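Local coordinates for mandelate racemase/muconate lactonizing protein (Thermobispora bispora, PDB 3VC5), which probably catalyses the magnesium-dependent dehydration of D-glucarate to 5-dehydro-4-deoxy-D-glucarate, as a member of the enolase superfamily, at residues A[33-38]-A[49-54]; A[81-86]-A[103-108]; A[112-117]-A[420-425]. One frame throughout, in Å; residues are numbered along the deposited sequence.

Interactions 1 and 3 lie at the edge of the active site, their centres about 14 Å apart, and touch where L52 CD1 packs on T420 N at 3.8 Å. In interaction 3, R421 binds the phosphate ion, and the side chain of L117 is about 5 Å from that of K211, one of two predicted proton acceptors. Interaction 1 reaches the same region: the R53 side chain is about 8 Å from that of H338, the other one, and D37 OD2 is hydrogen-bonded to H47, which also bonds the phosphate. Interaction 2 packs two helices away from these sites, its centre about 25 Å and about 23 Å from those of interactions 1 and 3.

Interaction 1 of 3, residues A[33-38]-A[49-54]; sequences VAFRDP and PWALRT
V33 N donates to R53 O at 2.8 Å, the shortest polar bond between the segments, with an N-H...O angle of 165°, and R53 N returns a bond to V33 O. F35 and A51 are paired in the same reciprocal way: F35 N meets A51 O at 3.0 Å in the carbonyl plane, and A34 CA adds a CA-H...O contact of 3.2 Å to that oxygen. Together with the non-hydrogen-bonded pairs A34-L52 and R36-W50, and axes 149° apart, this register makes 25-36 and 50-60 antiparallel neighbours in the three-stranded sheet of the enolase-superfamily capping domain. Beyond the last pair, D37 N still bonds to P49 O, though from well above the carbonyl plane. The F35 ring folds back over 50-54 because chi1 (47°) puts CG between backbone N and carbonyl carbon. One face then lies over A51 O, 3.9 Å from the ring plane, while A51 CB is 3.6 Å from F35 CE1 and R53 CG meets the ring edge at F35 CE2, 3.3 Å away. Replacing F35 by an alanine would probably open a gap beside A51 and leave the aliphatic part of R53 freer to turn. The guanidinium of R53 leads away to a salt bridge with E69 and a bond to S346. On the A34, R36, W50 and L52 face, the indole leans obliquely on the arginine stem, W50 CZ3 to R36 CG being 3.8 Å. D37 turns to H47 through OD2 and to Q371 through OD1.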
loop_
_atom_site.group_PDB
_atom_site.type_symbol
_atom_site.label_atom_id
_atom_site.label_comp_id
_atom_site.label_asym_id
_atom_site.label_seq_id
_atom_site.Cartn_x
_atom_site.Cartn_y
_atom_site.Cartn_z
ATOM N N VAL A 33 -22.992 18.629 11.272
ATOM C CA VAL A 33 -23.361 19.852 10.529
ATOM C C VAL A 33 -24.366 19.476 9.456
ATOM O O VAL A 33 -24.447 18.289 9.033
ATOM C CB VAL A 33 -22.127 20.521 9.852
ATOM C CG1 VAL A 33 -21.147 21.055 10.905
ATOM C CG2 VAL A 33 -21.431 19.564 8.862
ATOM N N ALA A 34 -25.157 20.456 9.034
ATOM C CA ALA A 34 -26.058 20.258 7.888
ATOM C C ALA A 34 -25.915 21.448 6.980
ATOM O O ALA A 34 -25.694 22.584 7.458
ATOM C CB ALA A 34 -27.519 20.103 8.331
ATOM N N PHE A 35 -26.042 21.213 5.671
ATOM C CA PHE A 35 -25.945 22.322 4.714
ATOM C C PHE A 35 -26.896 22.058 3.540
ATOM O O PHE A 35 -27.378 20.934 3.377
ATOM C CB PHE A 35 -24.495 22.527 4.259
ATOM C CG PHE A 35 -23.808 21.243 3.863
ATOM C CD1 PHE A 35 -23.935 20.756 2.548
ATOM C CD2 PHE A 35 -23.004 20.552 4.785
ATOM C CE1 PHE A 35 -23.303 19.525 2.171
ATOM C CE2 PHE A 35 -22.370 19.368 4.430
ATOM C CZ PHE A 35 -22.511 18.857 3.120
ATOM N N ARG A 36 -27.210 23.099 2.766
ATOM C CA ARG A 36 -28.240 23.018 1.732
ATOM C C ARG A 36 -27.751 22.218 0.544
ATOM O O ARG A 36 -26.557 22.316 0.156
ATOM C CB ARG A 36 -28.618 24.436 1.269
ATOM C CG ARG A 36 -29.285 25.238 2.376
ATOM C CD ARG A 36 -29.610 26.671 1.943
ATOM N NE ARG A 36 -28.447 27.342 1.342
ATOM C CZ ARG A 36 -27.502 27.993 2.022
ATOM N NH1 ARG A 36 -27.571 28.094 3.351
ATOM N NH2 ARG A 36 -26.486 28.555 1.370
ATOM N N ASP A 37 -28.658 21.431 -0.044
ATOM C CA ASP A 37 -28.332 20.622 -1.207
ATOM C C ASP A 37 -29.520 20.729 -2.163
ATOM O O ASP A 37 -30.654 20.653 -1.714
ATOM C CB ASP A 37 -28.221 19.150 -0.767
ATOM C CG ASP A 37 -27.420 18.291 -1.744
ATOM O OD1 ASP A 37 -26.637 18.833 -2.539
ATOM O OD2 ASP A 37 -27.548 17.046 -1.680
ATOM N N PRO A 38 -29.268 20.879 -3.475
ATOM C CA PRO A 38 -30.402 20.912 -4.434
ATOM C C PRO A 38 -31.064 19.540 -4.605
ATOM O O PRO A 38 -30.541 18.534 -4.095
ATOM C CB PRO A 38 -29.734 21.354 -5.752
ATOM C CG PRO A 38 -28.399 21.932 -5.371
ATOM C CD PRO A 38 -27.974 21.143 -4.143
ATOM N N PRO A 49 -33.266 18.237 1.162
ATOM C CA PRO A 49 -32.840 19.645 1.134
ATOM C C PRO A 49 -31.618 19.965 2.016
ATOM O O PRO A 49 -30.973 21.022 1.844
ATOM C CB PRO A 49 -34.073 20.415 1.662
ATOM C CG PRO A 49 -35.188 19.459 1.690
ATOM C CD PRO A 49 -34.643 18.050 1.653
ATOM N N TRP A 50 -31.339 19.087 2.968
ATOM C CA TRP A 50 -30.138 19.188 3.812
ATOM C C TRP A 50 -29.297 17.938 3.635
ATOM O O TRP A 50 -29.837 16.817 3.686
ATOM C CB TRP A 50 -30.507 19.306 5.288
ATOM C CG TRP A 50 -31.324 20.514 5.613
ATOM C CD1 TRP A 50 -32.694 20.568 5.794
ATOM C CD2 TRP A 50 -30.845 21.863 5.780
ATOM N NE1 TRP A 50 -33.079 21.865 6.086
ATOM C CE2 TRP A 50 -31.967 22.672 6.076
ATOM C CE3 TRP A 50 -29.578 22.459 5.718
ATOM C CZ2 TRP A 50 -31.858 24.048 6.295
ATOM C CZ3 TRP A 50 -29.467 23.818 5.936
ATOM C CH2 TRP A 50 -30.609 24.602 6.232
ATOM N N ALA A 51 -27.988 18.126 3.450
ATOM C CA ALA A 51 -27.018 17.040 3.492
ATOM C C ALA A 51 -26.307 17.136 4.851
ATOM O O ALA A 51 -26.103 18.234 5.375
ATOM C CB ALA A 51 -26.014 17.157 2.345
ATOM N N LEU A 52 -25.975 15.985 5.435
ATOM C CA LEU A 52 -25.366 15.926 6.767
ATOM C C LEU A 52 -23.883 15.533 6.642
ATOM O O LEU A 52 -23.509 14.727 5.778
ATOM C CB LEU A 52 -26.068 14.828 7.568
ATOM C CG LEU A 52 -27.604 14.925 7.655
ATOM C CD1 LEU A 52 -28.188 13.781 8.476
ATOM C CD2 LEU A 52 -28.054 16.282 8.211
ATOM N N ARG A 53 -23.066 16.034 7.561
ATOM C CA ARG A 53 -21.662 15.626 7.692
ATOM C C ARG A 53 -21.300 15.693 9.162
ATOM O O ARG A 53 -22.020 16.327 9.960
ATOM C CB ARG A 53 -20.695 16.533 6.899
ATOM C CG ARG A 53 -20.895 16.531 5.384
ATOM C CD ARG A 53 -20.581 15.197 4.730
ATOM N NE ARG A 53 -19.175 15.066 4.326
ATOM C CZ ARG A 53 -18.701 13.985 3.702
ATOM N NH1 ARG A 53 -19.531 12.979 3.436
ATOM N NH2 ARG A 53 -17.406 13.888 3.369
ATOM N N THR A 54 -20.158 15.105 9.504
ATOM C CA THR A 54 -19.620 15.230 10.850
ATOM C C THR A 54 -18.213 15.775 10.690
ATOM O O THR A 54 -17.391 15.246 9.903
ATOM C CB THR A 54 -19.543 13.857 11.571
ATOM O OG1 THR A 54 -20.851 13.301 11.644
ATOM C CG2 THR A 54 -18.999 14.035 12.993
#

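Interaction 2 of 3, residues A[81-86]-A[103-108]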
loop_
_atom_site.group_PDB
_atom_site.type_symbol
_atom_site.label_atom_id
_atom_site.label_comp_id
_atom_site.label_asym_id
_atom_site.label_seq_id
_atom_site.Cartn_x
_atom_site.Cartn_y
_atom_site.Cartn_z
ATOM N N ARG A 81 -18.571 9.621 17.701
ATOM C CA ARG A 81 -18.480 10.181 19.052
ATOM C C ARG A 81 -17.883 9.170 20.027
ATOM O O ARG A 81 -17.006 9.505 20.827
ATOM C CB ARG A 81 -19.852 10.614 19.554
ATOM C CG ARG A 81 -20.385 11.877 18.879
ATOM C CD ARG A 81 -21.687 12.285 19.572
ATOM N NE ARG A 81 -22.160 13.595 19.168
ATOM C CZ ARG A 81 -23.384 13.849 18.734
ATOM N NH1 ARG A 81 -24.300 12.883 18.662
ATOM N NH2 ARG A 81 -23.690 15.093 18.382
ATOM N N ALA A 82 -18.361 7.931 19.976
ATOM C CA ALA A 82 -17.850 6.914 20.897
ATOM C C ALA A 82 -16.343 6.669 20.695
ATOM O O ALA A 82 -15.566 6.589 21.664
ATOM C CB ALA A 82 -18.625 5.619 20.699
ATOM N N ALA A 83 -15.918 6.564 19.439
ATOM C CA ALA A 83 -14.499 6.382 19.153
ATOM C C ALA A 83 -13.679 7.606 19.588
ATOM O O ALA A 83 -12.600 7.467 20.196
ATOM C CB ALA A 83 -14.286 6.080 17.659
ATOM N N ALA A 84 -14.198 8.810 19.316
ATOM C CA ALA A 84 -13.486 10.025 19.650
ATOM C C ALA A 84 -13.170 10.072 21.139
ATOM O O ALA A 84 -12.075 10.469 21.530
ATOM C CB ALA A 84 -14.305 11.246 19.260
ATOM N N ALA A 85 -14.135 9.651 21.962
ATOM C CA ALA A 85 -13.996 9.715 23.418
ATOM C C ALA A 85 -12.891 8.794 23.943
ATOM O O ALA A 85 -12.406 8.983 25.077
ATOM C CB ALA A 85 -15.338 9.389 24.094
ATOM N N ARG A 86 -12.485 7.817 23.121
ATOM C CA ARG A 86 -11.499 6.827 23.519
ATOM C C ARG A 86 -10.116 7.060 22.873
ATOM O O ARG A 86 -9.224 6.222 23.016
ATOM C CB ARG A 86 -12.015 5.394 23.272
ATOM C CG ARG A 86 -13.319 5.076 24.007
ATOM C CD ARG A 86 -13.111 4.109 25.142
ATOM N NE ARG A 86 -12.553 2.833 24.686
ATOM C CZ ARG A 86 -13.276 1.764 24.344
ATOM N NH1 ARG A 86 -14.604 1.798 24.398
ATOM N NH2 ARG A 86 -12.668 0.651 23.948
ATOM N N ALA A 103 -11.672 -0.066 15.985
ATOM C CA ALA A 103 -12.249 -1.419 15.829
ATOM C C ALA A 103 -12.843 -1.944 17.131
ATOM O O ALA A 103 -13.923 -2.535 17.140
ATOM C CB ALA A 103 -11.222 -2.396 15.282
ATOM N N ASP A 104 -12.150 -1.710 18.247
ATOM C CA ASP A 104 -12.693 -2.083 19.560
ATOM C C ASP A 104 -14.012 -1.363 19.863
ATOM O O ASP A 104 -14.958 -1.941 20.417
ATOM C CB ASP A 104 -11.676 -1.770 20.671
ATOM C CG ASP A 104 -10.478 -2.669 20.651
ATOM O OD1 ASP A 104 -10.518 -3.774 20.056
ATOM O OD2 ASP A 104 -9.479 -2.276 21.312
ATOM N N VAL A 105 -14.079 -0.079 19.538
ATOM C CA VAL A 105 -15.269 0.678 19.874
ATOM C C VAL A 105 -16.444 0.235 19.010
ATOM O O VAL A 105 -17.551 0.045 19.506
ATOM C CB VAL A 105 -15.034 2.205 19.732
ATOM C CG1 VAL A 105 -16.346 2.969 19.888
ATOM C CG2 VAL A 105 -14.022 2.684 20.761
ATOM N N VAL A 106 -16.198 0.071 17.718
ATOM C CA VAL A 106 -17.239 -0.329 16.784
ATOM C C VAL A 106 -17.735 -1.704 17.170
ATOM O O VAL A 106 -18.923 -1.980 17.087
ATOM C CB VAL A 106 -16.696 -0.341 15.332
ATOM C CG1 VAL A 106 -17.622 -1.092 14.376
ATOM C CG2 VAL A 106 -16.471 1.093 14.848
ATOM N N GLY A 107 -16.811 -2.557 17.603
ATOM C CA GLY A 107 -17.180 -3.835 18.189
ATOM C C GLY A 107 -17.975 -4.578 17.148
ATOM O O GLY A 107 -17.499 -4.792 16.021
ATOM N N ALA A 108 -19.201 -4.949 17.522
ATOM C CA ALA A 108 -20.065 -5.759 16.680
ATOM C C ALA A 108 -20.993 -4.948 15.764
ATOM O O ALA A 108 -21.749 -5.496 14.927
ATOM C CB ALA A 108 -20.885 -6.671 17.572
#
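V105 has CG1 anti to its own backbone N and CG2 anti to its carbonyl carbon (chi1 172°), an orientation that sends the two methyls to different partners on 81-86. R86 answers by bending at chi2 (-109°) and again at chi3 (-60°), which lays its flat end over the valine. V105 CG1 reaches the helix itself: it is 3.6 Å from A82 CB and equally close to A83 N, so a methyl rests directly on the backbone, as the small alanine side chains allow. The A83-V105 CA-CA separation of 5.8 Å confirms how near the two helices come. V105 CG2 takes the other partner, sitting beneath one face of the R86 guanidinium, 3.7 Å from its plane and over its centre, with R86 CZ at 3.8 Å. The contact joins the ends of helices 74-85 and 95-106 in the capping domain, and A83 also packs on V130 and F134 of helix 123-146. Farther along the arginine, R86 NH2 is 4.2 Å from D104 CB, but the charged ends stay apart, with 5.1 Å between R86 NH2 and D104 OD2. R86 O does accept a hydrogen bond from R101 of helix 95-106, but 81-86 and 103-108 themselves share apolar touches and a guanidinium face, and their join is likely to depend mainly on shape and dispersion, with at most a weak pull between opposite charges.

Interaction 3 of 3, residues A[112-117]-A[420-425]; sequences TDMHGL and TRDDEG. With PO4 (phosphate ion), chain B.
R421 lays its guanidinium flat on the imidazole of H115, centres 4.2 Å apart and planes at 21°. Its CG is anti to the backbone N (chi1 174°) and the chain stays extended as far as NE, which carries the planar end past H115 to the phosphate. In H115, CG lies between backbone N and carbonyl carbon (chi1 45°), which turns the ring between R421 on one face and D113 OD1 on the other, 3.6 Å above the ring plane. That oxygen also accepts from H115 N, an Asx turn, and from G116 N, the wider Asx motif. H115 ND1 accepts from L117 N at 3.1 Å, a bond that should limit rotation of the ring. R421 is also held within its own segment: NE and NH2 grip D423 side-on in a salt bridge, NE to OD1 at 2.8 Å and nearly straight, NH2 to OD2 at 2.7 Å. NH1 and NH2 then converge on one phosphate oxygen, R421 NH2 to O3 being 2.9 Å. Alongside, the M114 side chain crosses that of T420 at about a right angle, SD 3.8 Å from CG2, and its CE turns to the D422 carboxylate, 3.5 Å from OD2. D422 N-caps helix 423-430, its OD1 accepting from G425 N. Water 1 links D422 OD1 and E424 N and donates weakly to M114 O; water 2 joins M114 N to R421 O. Here a capping-domain loop meets the C-terminal segment at the mouth of the active site, as in the enolase superfamily; N42, H47, H367 and K211, a predicted catalytic residue, complete the site of a phosphate probably from the crystallisation liquor, consistent with a pocket suited to an anionic substrate.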
loop_
_atom_site.group_PDB
_atom_site.type_symbol
_atom_site.label_atom_id
_atom_site.label_comp_id
_atom_site.label_asym_id
_atom_site.label_seq_id
_atom_site.Cartn_x
_atom_site.Cartn_y
_atom_site.Cartn_z
ATOM N N THR A 112 -25.367 0.555 8.564
ATOM C CA THR A 112 -25.882 0.453 7.211
ATOM C C THR A 112 -26.446 1.797 6.815
ATOM O O THR A 112 -26.737 2.633 7.665
ATOM C CB THR A 112 -26.986 -0.584 7.147
ATOM O OG1 THR A 112 -28.010 -0.237 8.106
ATOM C CG2 THR A 112 -26.409 -1.951 7.459
ATOM N N ASP A 113 -26.586 2.026 5.523
ATOM C CA ASP A 113 -27.190 3.271 5.106
ATOM C C ASP A 113 -28.501 2.947 4.402
ATOM O O ASP A 113 -28.817 1.785 4.194
ATOM C CB ASP A 113 -26.210 4.153 4.297
ATOM C CG ASP A 113 -25.830 3.554 2.965
ATOM O OD1 ASP A 113 -26.743 3.064 2.256
ATOM O OD2 ASP A 113 -24.607 3.591 2.623
ATOM N N MET A 114 -29.297 3.960 4.096
ATOM C CA MET A 114 -30.633 3.706 3.551
ATOM C C MET A 114 -30.717 3.714 2.010
ATOM O O MET A 114 -31.753 3.396 1.445
ATOM C CB MET A 114 -31.634 4.708 4.159
ATOM C CG MET A 114 -31.721 4.632 5.692
ATOM S SD MET A 114 -32.938 5.795 6.341
ATOM C CE MET A 114 -34.470 4.921 5.951
ATOM N N HIS A 115 -29.626 4.067 1.335
ATOM C CA HIS A 115 -29.681 4.346 -0.111
ATOM C C HIS A 115 -28.919 3.289 -0.870
ATOM O O HIS A 115 -29.276 2.932 -1.988
ATOM C CB HIS A 115 -29.111 5.757 -0.435
ATOM C CG HIS A 115 -27.825 6.078 0.282
ATOM N ND1 HIS A 115 -26.579 5.895 -0.290
ATOM C CD2 HIS A 115 -27.600 6.596 1.517
ATOM C CE1 HIS A 115 -25.645 6.253 0.576
ATOM N NE2 HIS A 115 -26.239 6.677 1.683
ATOM N N GLY A 116 -27.815 2.847 -0.280
ATOM C CA GLY A 116 -27.002 1.777 -0.902
ATOM C C GLY A 116 -26.084 2.224 -2.021
ATOM O O GLY A 116 -25.502 1.354 -2.769
ATOM N N LEU A 117 -25.885 3.552 -2.146
ATOM C CA LEU A 117 -25.142 4.002 -3.322
ATOM C C LEU A 117 -23.624 3.867 -3.190
ATOM O O LEU A 117 -22.882 4.178 -4.143
ATOM C CB LEU A 117 -25.544 5.418 -3.752
ATOM C CG LEU A 117 -27.023 5.561 -4.114
ATOM C CD1 LEU A 117 -27.293 6.928 -4.684
ATOM C CD2 LEU A 117 -27.481 4.496 -5.116
ATOM N N THR A 420 -30.790 11.089 9.235
ATOM C CA THR A 420 -30.178 10.017 8.419
ATOM C C THR A 420 -30.614 10.221 6.971
ATOM O O THR A 420 -31.804 10.401 6.696
ATOM C CB THR A 420 -30.604 8.590 8.880
ATOM O OG1 THR A 420 -30.129 8.370 10.207
ATOM C CG2 THR A 420 -30.021 7.527 7.974
ATOM N N ARG A 421 -29.642 10.184 6.057
ATOM C CA ARG A 421 -29.917 10.361 4.642
ATOM C C ARG A 421 -30.925 9.324 4.170
ATOM O O ARG A 421 -30.755 8.110 4.422
ATOM C CB ARG A 421 -28.617 10.257 3.833
ATOM C CG ARG A 421 -28.874 10.303 2.340
ATOM C CD ARG A 421 -27.595 10.275 1.539
ATOM N NE ARG A 421 -27.888 10.258 0.115
ATOM C CZ ARG A 421 -26.985 10.129 -0.860
ATOM N NH1 ARG A 421 -25.700 9.991 -0.577
ATOM N NH2 ARG A 421 -27.380 10.129 -2.134
ATOM N N ASP A 422 -31.958 9.778 3.458
ATOM C CA ASP A 422 -32.983 8.869 2.963
ATOM C C ASP A 422 -33.583 9.368 1.633
ATOM O O ASP A 422 -34.730 9.839 1.592
ATOM C CB ASP A 422 -34.056 8.654 4.042
ATOM C CG ASP A 422 -35.116 7.606 3.643
ATOM O OD1 ASP A 422 -34.903 6.823 2.674
ATOM O OD2 ASP A 422 -36.174 7.572 4.320
ATOM N N ASP A 423 -32.813 9.234 0.545
ATOM C CA ASP A 423 -33.274 9.667 -0.789
ATOM C C ASP A 423 -34.583 8.989 -1.175
ATOM O O ASP A 423 -35.431 9.596 -1.821
ATOM C CB ASP A 423 -32.267 9.317 -1.894
ATOM C CG ASP A 423 -30.887 9.922 -1.676
ATOM O OD1 ASP A 423 -30.623 10.532 -0.626
ATOM O OD2 ASP A 423 -30.024 9.744 -2.559
ATOM N N GLU A 424 -34.729 7.702 -0.832
ATOM C CA GLU A 424 -35.914 6.960 -1.260
ATOM C C GLU A 424 -37.181 7.395 -0.519
ATOM O O GLU A 424 -38.248 7.573 -1.134
ATOM C CB GLU A 424 -35.680 5.451 -1.107
ATOM C CG GLU A 424 -36.791 4.578 -1.655
ATOM C CD GLU A 424 -36.516 3.115 -1.381
ATOM O OE1 GLU A 424 -36.188 2.767 -0.225
ATOM O OE2 GLU A 424 -36.583 2.312 -2.320
ATOM N N GLY A 425 -37.077 7.543 0.798
ATOM C CA GLY A 425 -38.203 8.005 1.608
ATOM C C GLY A 425 -38.638 9.393 1.188
ATOM O O GLY A 425 -39.846 9.692 1.126
HETATM P P PO4 B . -25.032 10.566 -4.809
HETATM O O1 PO4 B . -26.420 10.613 -5.320
HETATM O O2 PO4 B . -24.676 12.004 -4.496
HETATM O O3 PO4 B . -24.936 9.762 -3.580
HETATM O O4 PO4 B . -24.190 10.009 -5.839
HETATM O O HOH W 1 -32.905 5.962 0.719
HETATM O O HOH W 2 -28.520 6.663 4.829
HETATM O O HOH W 3 -32.853 2.513 -0.776
#